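Local structure of glucan-binding protein C, GbpC (Streptococcus mutans UA159, 5UQZ) at residues S161-N164 with E165-L169; T186-G190 with R191-I195. The protein probably binds glucan at the streptococcal cell wall and mediates sucrose-independent as well as sucrose-dependent adherence, this chain being its beta-supersandwich domain with flanking segments. All coordinates share one frame; numbering follows the deposited sequence.

Interaction 1 (S161-N164 with E165-L169); sequences STNN and EGSAL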
loop_
_atom_site.group_PDB
_atom_site.type_symbol
_atom_site.label_atom_id
_atom_site.label_comp_id
_atom_site.label_asym_id
_atom_site.label_seq_id
_atom_site.Cartn_x
_atom_site.Cartn_y
_atom_site.Cartn_z
ATOM N N SER A 161 3.356 19.318 4.417
ATOM C CA SER A 161 1.959 18.881 4.372
ATOM C C SER A 161 1.262 19.514 3.166
ATOM O O SER A 161 1.748 20.498 2.578
ATOM C CB SER A 161 1.240 19.328 5.651
ATOM O OG SER A 161 -0.087 18.892 5.600
ATOM N N THR A 162 0.088 18.963 2.830
ATOM C CA THR A 162 -0.812 19.558 1.862
ATOM C C THR A 162 -1.732 20.622 2.474
ATOM O O THR A 162 -2.443 21.296 1.712
ATOM C CB THR A 162 -1.631 18.474 1.157
ATOM O OG1 THR A 162 -2.251 17.683 2.174
ATOM C CG2 THR A 162 -0.741 17.562 0.340
ATOM N N ASN A 163 -1.760 20.749 3.811
ATOM C CA ASN A 163 -2.562 21.806 4.397
ATOM C C ASN A 163 -1.702 23.046 4.633
ATOM O O ASN A 163 -0.519 23.092 4.271
ATOM C CB ASN A 163 -3.340 21.299 5.623
ATOM C CG ASN A 163 -2.483 21.063 6.877
ATOM O OD1 ASN A 163 -1.355 21.584 7.004
ATOM N ND2 ASN A 163 -3.017 20.293 7.801
ATOM N N ASN A 164 -2.317 24.091 5.188
ATOM C CA ASN A 164 -1.614 25.347 5.438
ATOM C C ASN A 164 -1.279 25.526 6.915
ATOM O O ASN A 164 -1.069 26.641 7.378
ATOM C CB ASN A 164 -2.383 26.541 4.875
ATOM C CG ASN A 164 -2.279 26.607 3.360
ATOM O OD1 ASN A 164 -1.236 26.285 2.815
ATOM N ND2 ASN A 164 -3.326 27.071 2.697
ATOM N N GLU A 165 -1.205 24.429 7.656
ATOM C CA GLU A 165 -0.963 24.453 9.091
ATOM C C GLU A 165 0.297 23.688 9.475
ATOM O O GLU A 165 0.578 23.547 10.677
ATOM C CB GLU A 165 -2.172 23.869 9.842
ATOM C CG GLU A 165 -3.519 24.508 9.494
ATOM C CD GLU A 165 -4.702 23.711 10.038
ATOM O OE1 GLU A 165 -4.624 23.211 11.182
ATOM O OE2 GLU A 165 -5.703 23.576 9.314
ATOM N N GLY A 166 1.056 23.182 8.503
ATOM C CA GLY A 166 2.274 22.432 8.837
ATOM C C GLY A 166 1.986 21.195 9.658
ATOM O O GLY A 166 2.756 20.868 10.566
ATOM N N SER A 167 0.880 20.500 9.353
ATOM C CA SER A 167 0.449 19.399 10.204
ATOM C C SER A 167 -0.169 18.307 9.348
ATOM O O SER A 167 -0.539 18.516 8.177
ATOM C CB SER A 167 -0.605 19.885 11.212
ATOM O OG SER A 167 -1.823 20.193 10.521
ATOM N N ALA A 168 -0.262 17.120 9.942
ATOM C CA ALA A 168 -1.004 16.050 9.298
ATOM C C ALA A 168 -1.519 15.148 10.415
ATOM O O ALA A 168 -0.903 15.041 11.478
ATOM C CB ALA A 168 -0.095 15.248 8.346
ATOM N N LEU A 169 -2.676 14.529 10.172
ATOM C CA LEU A 169 -3.255 13.603 11.119
ATOM C C LEU A 169 -2.718 12.194 10.852
ATOM O O LEU A 169 -2.697 11.741 9.693
ATOM C CB LEU A 169 -4.767 13.647 11.003
ATOM C CG LEU A 169 -5.544 12.836 12.062
ATOM C CD1 LEU A 169 -5.287 13.398 13.467
ATOM C CD2 LEU A 169 -7.027 12.828 11.715
HETATM O O HOH W 1 1.785 23.312 5.692
#
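S161 and N163 reach across the loop that leads from strand 151-160 into strand 167-172, and both take hold of S167, where the second strand begins. The tight part lies here. The S161 hydroxyl, swung anti to its own backbone N (chi1 -179°), gives its proton to S167 O at 2.6 Å (OG to O) and accepts from N163 N at 3.1 Å (N to OG), closing an ST turn; a hydroxyl can donate and accept at once, so one serine serves both. N163 works with both ends of its amide. Its OD1 receives E165 N at 2.9 Å, the donor standing above the carbonyl plane, and a longer, weak bond from S167 N. Its ND2 meets S167 OG at 3.0 Å, nearly in the amide plane, and also binds T102 OG1. The outer side is looser: E165 extends its chain on the solvent side, and a water links N163 O to G166 N. Glycine suits position 166, where phi is positive (61°). N164 ND2 hydrogen-bonds instead to N188 OD1. With hydroxyls and a carboxamide supplying partners to several backbone groups, the turn keeps its shape mainly through directional, uncharged hydrogen bonds.

Interaction 2 (T186-G190 with R191-I195); sequences TSNAG and RNDKI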
loop_
_atom_site.group_PDB
_atom_site.type_symbol
_atom_site.label_atom_id
_atom_site.label_comp_id
_atom_site.label_asym_id
_atom_site.label_seq_id
_atom_site.Cartn_x
_atom_site.Cartn_y
_atom_site.Cartn_z
ATOM N N THR A 186 -6.142 19.095 1.490
ATOM C CA THR A 186 -5.360 19.709 0.418
ATOM C C THR A 186 -5.853 21.145 0.317
ATOM O O THR A 186 -6.904 21.423 -0.280
ATOM C CB THR A 186 -5.560 18.963 -0.898
ATOM O OG1 THR A 186 -5.276 17.568 -0.689
ATOM C CG2 THR A 186 -4.611 19.487 -1.979
ATOM N N SER A 187 -5.127 22.054 0.960
ATOM C CA SER A 187 -5.646 23.400 1.152
ATOM C C SER A 187 -5.523 24.274 -0.088
ATOM O O SER A 187 -6.277 25.243 -0.203
ATOM C CB SER A 187 -4.903 24.076 2.300
ATOM O OG SER A 187 -5.117 23.372 3.508
ATOM N N ASN A 188 -4.568 23.996 -0.965
ATOM C CA ASN A 188 -4.274 24.879 -2.091
ATOM C C ASN A 188 -4.535 24.198 -3.420
ATOM O O ASN A 188 -4.437 22.982 -3.522
ATOM C CB ASN A 188 -2.820 25.287 -2.013
ATOM C CG ASN A 188 -2.488 25.909 -0.680
ATOM O OD1 ASN A 188 -3.170 26.840 -0.231
ATOM N ND2 ASN A 188 -1.449 25.411 -0.025
ATOM N N ALA A 189 -4.877 25.019 -4.419
ATOM C CA ALA A 189 -4.928 24.565 -5.801
ATOM C C ALA A 189 -3.516 24.437 -6.376
ATOM O O ALA A 189 -2.549 24.956 -5.826
ATOM C CB ALA A 189 -5.706 25.602 -6.627
ATOM N N GLY A 190 -3.403 23.730 -7.494
ATOM C CA GLY A 190 -2.153 23.678 -8.235
ATOM C C GLY A 190 -1.392 22.371 -8.132
ATOM O O GLY A 190 -0.349 22.248 -8.784
ATOM N N ARG A 191 -1.853 21.415 -7.326
ATOM C CA ARG A 191 -1.348 20.032 -7.375
ATOM C C ARG A 191 0.114 19.905 -6.958
ATOM O O ARG A 191 0.723 18.862 -7.217
ATOM C CB ARG A 191 -1.602 19.372 -8.738
ATOM C CG ARG A 191 -3.064 19.292 -9.083
ATOM C CD ARG A 191 -3.264 18.608 -10.395
ATOM N NE ARG A 191 -4.700 18.406 -10.662
ATOM C CZ ARG A 191 -5.214 17.778 -11.709
ATOM N NH1 ARG A 191 -4.389 17.279 -12.636
ATOM N NH2 ARG A 191 -6.543 17.602 -11.773
ATOM N N ASN A 192 0.674 20.902 -6.262
ATOM C CA ASN A 192 2.115 20.918 -6.043
ATOM C C ASN A 192 2.555 20.842 -4.584
ATOM O O ASN A 192 3.764 20.860 -4.322
ATOM C CB ASN A 192 2.769 22.125 -6.722
ATOM C CG ASN A 192 2.861 22.025 -8.261
ATOM O OD1 ASN A 192 2.896 23.058 -8.933
ATOM N ND2 ASN A 192 2.943 20.811 -8.833
ATOM N N ASP A 193 1.647 20.717 -3.638
ATOM C CA ASP A 193 2.049 20.422 -2.264
ATOM C C ASP A 193 2.019 18.913 -2.050
ATOM O O ASP A 193 1.397 18.174 -2.807
ATOM C CB ASP A 193 1.080 21.105 -1.293
ATOM C CG ASP A 193 1.131 22.630 -1.425
ATOM O OD1 ASP A 193 2.232 23.207 -1.632
ATOM O OD2 ASP A 193 0.075 23.286 -1.343
ATOM N N LYS A 194 2.687 18.471 -0.985
ATOM C CA LYS A 194 2.726 17.034 -0.711
ATOM C C LYS A 194 2.824 16.824 0.791
ATOM O O LYS A 194 3.343 17.679 1.530
ATOM C CB LYS A 194 3.876 16.360 -1.417
ATOM C CG LYS A 194 5.183 16.850 -1.111
ATOM C CD LYS A 194 6.185 16.369 -2.215
ATOM C CE LYS A 194 7.579 16.846 -1.862
ATOM N NZ LYS A 194 8.615 16.276 -2.756
ATOM N N ILE A 195 2.378 15.646 1.234
ATOM C CA ILE A 195 2.759 15.128 2.535
ATOM C C ILE A 195 4.060 14.354 2.303
ATOM O O ILE A 195 4.128 13.482 1.413
ATOM C CB ILE A 195 1.663 14.205 3.099
ATOM C CG1 ILE A 195 0.414 15.018 3.460
ATOM C CG2 ILE A 195 2.162 13.437 4.337
ATOM C CD1 ILE A 195 -0.794 14.172 3.845
HETATM O O HOH W 2 -1.550 21.119 -3.520
HETATM O O HOH W 3 -2.319 22.059 -0.929
HETATM O O HOH W 4 -3.962 21.182 -5.430
HETATM O O HOH W 5 -0.395 23.353 -5.011
#
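N188 and D193 join side chain to side chain across a surface loop, five residues apart. Both have CG beside the backbone N and anti to the carbonyl carbon (chi1 -55° for N188, with D193 close to it), which carries the amide and the carboxylate into the space between the two backbones. There the side chains cross at about a right angle, their planes 72° apart. N188 ND2 points almost straight at D193 OD2, 2.9 Å away with an N-H...O angle of 175°; the acceptor lies in the amide plane, though ND2 meets OD2 on the syn side somewhat out of the carboxylate plane. Asparagine suits this place because its amide faces two ways: ND2 serves the aspartate while OD1 accepts from N164.

The rest of the loop is bridged by water. One water accepts from N188 N and lies 2.7 Å from D193 OD2, to which it probably donates. A second accepts from R191 N at 2.8 Å and may donate to N188 O, and a third connects A189 O with N192 N. At the tip, G190 has a positive phi at which a side chain would press on the preceding carbonyl oxygen. R191 CB and CG lie against G190, and the extended chain brings NE to a salt bridge with D320.

The loop connects strand 180-184 of the four-stranded sheet to strand 194-204 of the larger sheet. T186 OG1 bonds to L323 O and T325 OG1, while I195 packs against V316 of strand 312-319 and I182 of strand 180-184.

Both interactions close loops that pass between the same two antiparallel sheets: 161-169 leaves the larger sheet for the four-stranded one, and 186-195 makes the return journey. Interaction 1 is partly buried and relies on direct bonds from neutral side chains to backbone and hydroxyl groups, with one water at its edge. Interaction 2 lies at the surface, where a carboxylate takes part and several waters fill in for protein partners. The centres of interactions 1 and 2 are about 10 Å apart, and the loops touch. T162 O and S187 N are 2.9 Å apart, a probable backbone hydrogen bond, which together with the shared N164–N188 bond couples the two crossings.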